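Local coordinates for Isomerase/lactonizing enzyme (Agrobacterium fabrum str. C58, PDB 2NQL), which is of unknown function but belongs to the mandelate racemase and muconate lactonizing enzyme family of the enolase superfamily and binds a sodium ion, at residues A[34-39]-A[47-52]; A[297-302]-A[331-336]. One frame throughout, in Å; residues are numbered along the deposited sequence. Where two conformers were deposited one is given.

How the contacts relate
Contact 1 comes first along the chain. It closes the short excursion between residues 34-39 and 47-52, where strand 36-38 turns back through strand 45-47 and leads into strand 50-59 of the N-terminal antiparallel sheet. Contact 2 opens far later, in the C-terminal barrel domain. There the loop 331-336, which follows helix 322-331, returns to pack on helix 295-308. The two contacts stand in series, neither nested nor crossed. The centres of contact 1 and contact 2 are about 31 Å apart, on opposite sides of the chain's centre. Contact 1 faces the second subunit, whereas contact 2 is internal to one subunit and ties helix 295-308 to the loop that follows helix 322-331.

Contact 1 of 2, residues A[34-39]-A[47-52]; sequences NGYIVR and PTFDRS
Tyr36 has CG anti to its carbonyl carbon (chi1 -62°), and Arg51 has CG anti to its backbone N with a bend at chi3. These torsions bring the phenol and the guanidinium together. Phe49 takes the crowded position between backbone N and carbonyl carbon (chi1 47°), which folds its ring back into the same space. Arg51 NH2 reaches Tyr36 OH at 2.9 Å, but the bond is bent and weak. The main partners of the phenol and guanidinium lie elsewhere: Tyr36 OH also bonds to Ala74 N and to Asp84 of the second subunit, while Arg51 NE bonds to Gly71 O and Arg51 NH2 to Ile72 O. Phe49 CE1 lies 3.3 Å above the Arg51 guanidinium plane, over its centre. The Phe49 ring crosses the Tyr36 ring obliquely, with Phe49 CZ 4.1 Å from Tyr36 CE1. Water 1 accepts a hydrogen bond from Arg51 NH2 and donates one to Asn34 O at 3.0 Å, so it links the backbone to the guanidinium.

At the other end, Thr48 OG1 donates to Gly35 O at 2.7 Å. It comes in the carbonyl plane, on a lone pair. Thr48 OG1 sits between its backbone N and carbonyl carbon (chi1 53°). Thr48 N adds a weak bond to the same Gly35 O. Thr48 CG2 meets Ile37 CG2 at 4.0 Å. Gly35 has a positive phi, and its bare CA lets Thr48 OG1 and Phe49 CE2 come close. Gly35 and Tyr36 both face Asn32, the geometry of a G1 beta bulge. The bulge lies where the chain enters the two-stranded antiparallel hairpin, 36-38 with 45-47, set before strand 50-59 of the N-terminal enolase-type domain and lying against the second subunit.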
ATOM      1  N   ASN A  34      -1.472  -5.224  22.824  1.00 15.05           N
ATOM      2  CA  ASN A  34      -0.144  -5.273  22.206  1.00 19.72           C
ATOM      3  C   ASN A  34       0.563  -3.941  22.215  1.00 21.32           C
ATOM      4  O   ASN A  34       1.534  -3.760  21.514  1.00 18.98           O
ATOM      5  CB  ASN A  34      -0.181  -5.933  20.806  1.00 20.96           C
ATOM      6  CG  ASN A  34      -0.835  -7.284  20.854  1.00 26.54           C
ATOM      7  OD1 ASN A  34      -0.480  -8.110  21.701  1.00 24.75           O
ATOM      8  ND2 ASN A  34      -1.853  -7.497  20.012  1.00 21.97           N
ATOM      9  N   GLY A  35       0.096  -3.033  23.069  1.00 17.10           N
ATOM     10  CA  GLY A  35       0.885  -1.849  23.416  1.00 20.06           C
ATOM     11  C   GLY A  35       0.630  -0.658  22.512  1.00 20.63           C
ATOM     12  O   GLY A  35       1.459   0.265  22.436  1.00 21.10           O
ATOM     13  N   TYR A  36      -0.492  -0.655  21.789  1.00 17.98           N
ATOM     14  CA  TYR A  36      -0.788   0.475  20.899  1.00 17.19           C
ATOM     15  C   TYR A  36      -1.698   1.523  21.535  1.00 18.90           C
ATOM     16  O   TYR A  36      -2.601   1.187  22.313  1.00 20.82           O
ATOM     17  CB  TYR A  36      -1.425   0.012  19.582  1.00 18.65           C
ATOM     18  CG  TYR A  36      -0.494  -0.893  18.807  1.00 18.28           C
ATOM     19  CD1 TYR A  36       0.683  -0.387  18.238  1.00 20.21           C
ATOM     20  CD2 TYR A  36      -0.798  -2.243  18.633  1.00 17.26           C
ATOM     21  CE1 TYR A  36       1.555  -1.218  17.534  1.00 19.35           C
ATOM     22  CE2 TYR A  36       0.061  -3.082  17.919  1.00 20.12           C
ATOM     23  CZ  TYR A  36       1.239  -2.554  17.380  1.00 19.40           C
ATOM     24  OH  TYR A  36       2.082  -3.367  16.673  1.00 20.53           O
ATOM     25  N   ILE A  37      -1.475   2.771  21.147  1.00 16.91           N
ATOM     26  CA  ILE A  37      -2.313   3.902  21.602  1.00 16.14           C
ATOM     27  C   ILE A  37      -2.634   4.879  20.477  1.00 16.59           C
ATOM     28  O   ILE A  37      -1.763   5.257  19.691  1.00 19.89           O
ATOM     29  CB  ILE A  37      -1.679   4.596  22.861  1.00 20.04           C
ATOM     30  CG1 ILE A  37      -2.692   5.494  23.577  1.00 26.51           C
ATOM     31  CG2 ILE A  37      -0.369   5.278  22.535  1.00 22.24           C
ATOM     32  CD1 ILE A  37      -2.441   5.518  25.098  1.00 33.40           C
ATOM     33  N   VAL A  38      -3.903   5.249  20.368  1.00 18.16           N
ATOM     34  CA  VAL A  38      -4.342   6.175  19.332  1.00 18.40           C
ATOM     35  C   VAL A  38      -4.466   7.571  19.929  1.00 22.53           C
ATOM     36  O   VAL A  38      -5.149   7.741  20.933  1.00 24.68           O
ATOM     37  CB  VAL A  38      -5.685   5.719  18.668  1.00 22.83           C
ATOM     38  CG1 VAL A  38      -6.322   6.845  17.862  1.00 23.24           C
ATOM     39  CG2 VAL A  38      -5.439   4.561  17.727  1.00 21.31           C
ATOM     40  N   ARG A  39      -3.768   8.533  19.322  1.00 20.70           N
ATOM     41  CA  ARG A  39      -3.921   9.941  19.671  0.50 27.77           C
ATOM     42  C   ARG A  39      -5.254  10.470  19.147  1.00 29.46           C
ATOM     43  O   ARG A  39      -5.504  10.461  17.945  1.00 27.23           O
ATOM     44  CB  ARG A  39      -2.746  10.761  19.128  0.50 23.73           C
ATOM     45  CG  ARG A  39      -2.525  12.088  19.863  0.50 31.61           C
ATOM     46  CD  ARG A  39      -1.618  13.040  19.083  0.50 32.94           C
ATOM     47  NE  ARG A  39      -0.218  12.621  19.094  0.50 38.00           N
ATOM     48  CZ  ARG A  39       0.750  13.201  18.385  0.50 30.08           C
ATOM     49  NH1 ARG A  39       0.485  14.232  17.596  0.50 31.45           N
ATOM     50  NH2 ARG A  39       1.989  12.737  18.464  0.50 30.44           N
ATOM     51  N   PRO A  47       3.104   3.290  18.831  1.00 17.87           N
ATOM     52  CA  PRO A  47       3.608   2.271  19.709  1.00 16.89           C
ATOM     53  C   PRO A  47       4.003   2.877  21.060  1.00 16.26           C
ATOM     54  O   PRO A  47       4.305   4.086  21.134  1.00 19.13           O
ATOM     55  CB  PRO A  47       4.890   1.810  19.007  1.00 14.14           C
ATOM     56  CG  PRO A  47       5.404   3.043  18.291  1.00 14.76           C
ATOM     57  CD  PRO A  47       4.135   3.788  17.883  1.00 22.63           C
ATOM     58  N   THR A  48       4.042   2.033  22.081  1.00 18.22           N
ATOM     59  CA  THR A  48       4.529   2.417  23.402  1.00 18.51           C
ATOM     60  C   THR A  48       5.953   1.888  23.636  1.00 17.77           C
ATOM     61  O   THR A  48       6.303   1.432  24.721  1.00 18.02           O
ATOM     62  CB  THR A  48       3.534   1.970  24.523  1.00 18.46           C
ATOM     63  OG1 THR A  48       3.248   0.571  24.392  1.00 18.36           O
ATOM     64  CG2 THR A  48       2.217   2.809  24.409  1.00 18.51           C
ATOM     65  N   PHE A  49       6.756   1.917  22.576  1.00 16.48           N
ATOM     66  CA  PHE A  49       8.057   1.229  22.522  1.00 17.10           C
ATOM     67  C   PHE A  49       8.671   1.630  21.171  1.00 14.65           C
ATOM     68  O   PHE A  49       7.961   2.161  20.291  1.00 17.35           O
ATOM     69  CB  PHE A  49       7.912  -0.301  22.613  1.00 18.49           C
ATOM     70  CG  PHE A  49       6.848  -0.840  21.710  1.00 18.89           C
ATOM     71  CD1 PHE A  49       7.119  -1.012  20.345  1.00 20.41           C
ATOM     72  CD2 PHE A  49       5.560  -1.113  22.197  1.00 18.06           C
ATOM     73  CE1 PHE A  49       6.111  -1.458  19.463  1.00 24.72           C
ATOM     74  CE2 PHE A  49       4.544  -1.571  21.333  1.00 18.63           C
ATOM     75  CZ  PHE A  49       4.823  -1.739  19.965  1.00 19.92           C
ATOM     76  N   ASP A  50       9.966   1.393  21.018  1.00 12.14           N
ATOM     77  CA  ASP A  50      10.641   1.593  19.728  1.00 13.45           C
ATOM     78  C   ASP A  50      10.833   0.204  19.152  1.00 12.91           C
ATOM     79  O   ASP A  50      11.136  -0.735  19.892  1.00 16.34           O
ATOM     80  CB  ASP A  50      12.003   2.230  19.916  1.00 17.57           C
ATOM     81  CG  ASP A  50      11.933   3.734  20.147  1.00 24.07           C
ATOM     82  OD1 ASP A  50      10.852   4.350  20.005  1.00 20.77           O
ATOM     83  OD2 ASP A  50      12.994   4.303  20.478  1.00 24.33           O
ATOM     84  N   ARG A  51      10.635   0.055  17.844  1.00 16.03           N
ATOM     85  CA  ARG A  51      10.774  -1.289  17.233  1.00 15.75           C
ATOM     86  C   ARG A  51      11.054  -1.110  15.749  1.00 15.15           C
ATOM     87  O   ARG A  51      10.478  -0.230  15.114  1.00 17.50           O
ATOM     88  CB  ARG A  51       9.483  -2.117  17.423  1.00 18.48           C
ATOM     89  CG  ARG A  51       9.605  -3.600  16.977  1.00 15.41           C
ATOM     90  CD  ARG A  51       8.424  -4.423  17.504  1.00 12.48           C
ATOM     91  NE  ARG A  51       7.120  -3.904  17.111  1.00 15.68           N
ATOM     92  CZ  ARG A  51       5.977  -4.279  17.689  1.00 15.46           C
ATOM     93  NH1 ARG A  51       5.976  -5.153  18.710  1.00 20.61           N
ATOM     94  NH2 ARG A  51       4.849  -3.751  17.263  1.00 16.65           N
ATOM     95  N   SER A  52      11.939  -1.929  15.206  1.00 17.53           N
ATOM     96  CA  SER A  52      12.119  -1.925  13.759  1.00 14.71           C
ATOM     97  C   SER A  52      12.373  -3.358  13.328  1.00 13.77           C
ATOM     98  O   SER A  52      12.638  -4.236  14.163  1.00 15.63           O
ATOM     99  CB  SER A  52      13.296  -1.028  13.346  1.00 17.27           C
ATOM    100  OG  SER A  52      14.503  -1.474  13.923  1.00 18.19           O
TER
HETATM  101  O   HOH W   1       2.904  -5.081  19.229  1.00 22.72           O

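Contact 2 of 2, residues A[297-302]-A[331-336]; sequences NFIRIG and SSTLSM
Residues 297-302 form a regular stretch of helix 295-308, with Ile301 N bonded to Asn297 O and Gly302 N to Phe298 O. Residues 331-336 leave helix 322-331 through a type I beta turn from Ser331 to Leu334, closed by the bond from Leu334 N to Ser331 O. The backbones come nearest at Gly302 and Leu334, with CA atoms 6.0 Å apart. Gly302 has no side chain, so Leu334 CD2 can reach its CA.

Leu334 carries the contact. Its CG is anti to the carbonyl carbon (chi1 -56°), and both methyls lie against the helix at Gly302, CD2 reaching on to Ile299 and CD1 to Phe298. Leu334 CD2 touches Gly302 CA and Ile299 CD1, each at 3.9 Å. Leu334 CD1 meets Phe298 CE2 at 4.0 Å, and the two side chains cross at about a right angle. Both segments belong to the enolase C-terminal-like domain, a TIM-barrel type fold. Here the loop that runs from helix 322-331 toward strand 340-342 packs against the preceding barrel helix.

Phe298 has CG anti to its backbone N (chi1 -155°), which sends the ring toward the turn. Ser331 OG lies 3.4 Å from Phe298 CE2, but its hydrogen bond goes to Ser327 O in its own helix. Pro288 and Pro314 also touch the Phe298 side chain. The Ile299 tip extends past Leu334, and Ile299 CD1 lies 3.4 Å from Thr333 OG1. That hydroxyl is bonded to Ala330 O, so its approach to the methyl is plain packing. Water 2 bridges the segments, donating to Gly302 O at 2.9 Å and accepting from Met336 N.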
ATOM      1  N   ASN A 297      14.750   2.891  -4.763  1.00 18.10           N
ATOM      2  CA  ASN A 297      13.683   3.902  -4.791  1.00 20.05           C
ATOM      3  C   ASN A 297      14.125   5.309  -4.477  1.00 19.97           C
ATOM      4  O   ASN A 297      13.668   6.265  -5.092  1.00 21.76           O
ATOM      5  CB  ASN A 297      12.522   3.505  -3.854  1.00 17.24           C
ATOM      6  CG  ASN A 297      11.575   2.498  -4.506  1.00 21.97           C
ATOM      7  OD1 ASN A 297      11.254   2.618  -5.691  1.00 21.26           O
ATOM      8  ND2 ASN A 297      11.106   1.523  -3.728  1.00 18.25           N
ATOM      9  N   PHE A 298      15.010   5.421  -3.492  1.00 19.11           N
ATOM     10  CA  PHE A 298      15.497   6.709  -3.016  1.00 20.21           C
ATOM     11  C   PHE A 298      16.280   7.373  -4.163  1.00 18.98           C
ATOM     12  O   PHE A 298      16.055   8.549  -4.447  1.00 22.76           O
ATOM     13  CB  PHE A 298      16.397   6.421  -1.825  1.00 25.60           C
ATOM     14  CG  PHE A 298      16.549   7.535  -0.844  1.00 24.77           C
ATOM     15  CD1 PHE A 298      15.793   7.551   0.339  1.00 24.66           C
ATOM     16  CD2 PHE A 298      17.548   8.499  -1.032  1.00 23.93           C
ATOM     17  CE1 PHE A 298      16.001   8.538   1.298  1.00 19.54           C
ATOM     18  CE2 PHE A 298      17.754   9.506  -0.087  1.00 29.63           C
ATOM     19  CZ  PHE A 298      16.986   9.523   1.075  1.00 23.32           C
ATOM     20  N   ILE A 299      17.146   6.610  -4.845  1.00 18.23           N
ATOM     21  CA  ILE A 299      17.975   7.103  -5.953  0.50 22.18           C
ATOM     22  C   ILE A 299      17.098   7.612  -7.119  1.00 27.83           C
ATOM     23  O   ILE A 299      17.350   8.657  -7.715  1.00 24.02           O
ATOM     24  CB  ILE A 299      18.984   5.980  -6.412  0.50 22.36           C
ATOM     25  CG1 ILE A 299      20.161   5.858  -5.429  0.50 20.90           C
ATOM     26  CG2 ILE A 299      19.506   6.196  -7.823  0.50 24.89           C
ATOM     27  CD1 ILE A 299      20.751   7.195  -4.971  0.50 26.98           C
ATOM     28  N   ARG A 300      16.050   6.859  -7.435  1.00 20.39           N
ATOM     29  CA  ARG A 300      15.094   7.277  -8.486  1.00 18.30           C
ATOM     30  C   ARG A 300      14.271   8.514  -8.125  1.00 21.29           C
ATOM     31  O   ARG A 300      14.035   9.362  -8.978  1.00 23.59           O
ATOM     32  CB  ARG A 300      14.178   6.114  -8.886  1.00 21.88           C
ATOM     33  CG  ARG A 300      14.948   4.921  -9.412  1.00 20.94           C
ATOM     34  CD  ARG A 300      14.058   3.680  -9.581  1.00 25.93           C
ATOM     35  NE  ARG A 300      14.801   2.611 -10.253  1.00 22.50           N
ATOM     36  CZ  ARG A 300      14.375   1.357 -10.410  1.00 24.81           C
ATOM     37  NH1 ARG A 300      13.205   0.983  -9.900  1.00 20.96           N
ATOM     38  NH2 ARG A 300      15.145   0.467 -11.045  1.00 22.82           N
ATOM     39  N   ILE A 301      13.848   8.633  -6.862  1.00 20.94           N
ATOM     40  CA  ILE A 301      13.204   9.853  -6.382  1.00 18.67           C
ATOM     41  C   ILE A 301      14.165  11.069  -6.482  1.00 23.40           C
ATOM     42  O   ILE A 301      13.767  12.176  -6.904  1.00 22.52           O
ATOM     43  CB  ILE A 301      12.627   9.660  -4.955  1.00 19.45           C
ATOM     44  CG1 ILE A 301      11.340   8.814  -5.024  1.00 19.90           C
ATOM     45  CG2 ILE A 301      12.377  10.983  -4.274  1.00 19.52           C
ATOM     46  CD1 ILE A 301      10.955   8.153  -3.698  1.00 20.75           C
ATOM     47  N   GLY A 302      15.412  10.851  -6.084  1.00 20.69           N
ATOM     48  CA  GLY A 302      16.461  11.871  -6.197  1.00 24.49           C
ATOM     49  C   GLY A 302      16.679  12.340  -7.637  1.00 25.32           C
ATOM     50  O   GLY A 302      16.764  13.545  -7.889  1.00 24.01           O
ATOM     51  N   SER A 331      21.706   9.549  -0.060  1.00 18.72           N
ATOM     52  CA  SER A 331      21.573  11.021  -0.062  1.00 20.71           C
ATOM     53  C   SER A 331      22.826  11.719  -0.589  1.00 22.10           C
ATOM     54  O   SER A 331      22.739  12.753  -1.271  1.00 21.77           O
ATOM     55  CB  SER A 331      21.301  11.553   1.350  1.00 24.26           C
ATOM     56  OG  SER A 331      20.039  11.123   1.821  1.00 21.69           O
ATOM     57  N   SER A 332      23.980  11.150  -0.259  1.00 20.79           N
ATOM     58  CA  SER A 332      25.280  11.764  -0.581  1.00 20.85           C
ATOM     59  C   SER A 332      25.564  11.889  -2.075  1.00 29.21           C
ATOM     60  O   SER A 332      26.383  12.700  -2.468  1.00 25.10           O
ATOM     61  CB  SER A 332      26.405  10.997   0.099  1.00 19.13           C
ATOM     62  OG  SER A 332      26.681   9.798  -0.601  1.00 21.04           O
ATOM     63  N   THR A 333      24.871  11.088  -2.888  1.00 23.31           N
ATOM     64  CA  THR A 333      25.056  11.028  -4.341  1.00 24.14           C
ATOM     65  C   THR A 333      24.146  11.992  -5.094  1.00 27.28           C
ATOM     66  O   THR A 333      24.235  12.091  -6.325  1.00 26.80           O
ATOM     67  CB  THR A 333      24.744   9.589  -4.880  1.00 23.55           C
ATOM     68  OG1 THR A 333      23.316   9.360  -4.827  1.00 23.02           O
ATOM     69  CG2 THR A 333      25.497   8.536  -4.073  1.00 22.58           C
ATOM     70  N   LEU A 334      23.269  12.685  -4.370  1.00 23.15           N
ATOM     71  CA  LEU A 334      22.163  13.428  -4.972  1.00 24.42           C
ATOM     72  C   LEU A 334      22.495  14.895  -5.155  1.00 23.30           C
ATOM     73  O   LEU A 334      22.789  15.600  -4.193  1.00 24.54           O
ATOM     74  CB  LEU A 334      20.868  13.272  -4.159  1.00 22.09           C
ATOM     75  CG  LEU A 334      20.352  11.840  -3.896  1.00 21.79           C
ATOM     76  CD1 LEU A 334      19.045  11.842  -3.059  1.00 26.33           C
ATOM     77  CD2 LEU A 334      20.144  11.086  -5.201  1.00 23.11           C
ATOM     78  N   SER A 335      22.433  15.348  -6.408  1.00 27.63           N
ATOM     79  CA  SER A 335      22.715  16.747  -6.768  1.00 27.47           C
ATOM     80  C   SER A 335      21.772  17.756  -6.107  1.00 29.47           C
ATOM     81  O   SER A 335      22.175  18.882  -5.800  1.00 28.69           O
ATOM     82  CB  SER A 335      22.698  16.901  -8.289  1.00 33.38           C
ATOM     83  OG  SER A 335      21.387  16.682  -8.790  1.00 27.23           O
ATOM     84  N   MET A 336      20.525  17.343  -5.859  1.00 25.59           N
ATOM     85  CA  MET A 336      19.541  18.206  -5.240  1.00 23.33           C
ATOM     86  C   MET A 336      19.508  18.162  -3.698  1.00 18.05           C
ATOM     87  O   MET A 336      18.682  18.846  -3.082  1.00 23.81           O
ATOM     88  CB  MET A 336      18.151  17.877  -5.792  1.00 24.36           C
ATOM     89  CG  MET A 336      18.024  17.989  -7.300  1.00 27.69           C
ATOM     90  SD  MET A 336      18.516  19.632  -7.914  1.00 33.46           S
ATOM     91  CE  MET A 336      17.420  20.754  -7.056  1.00 31.47           C
TER
HETATM   92  O   HOH W   2      19.153  14.736  -6.876  1.00 27.56           O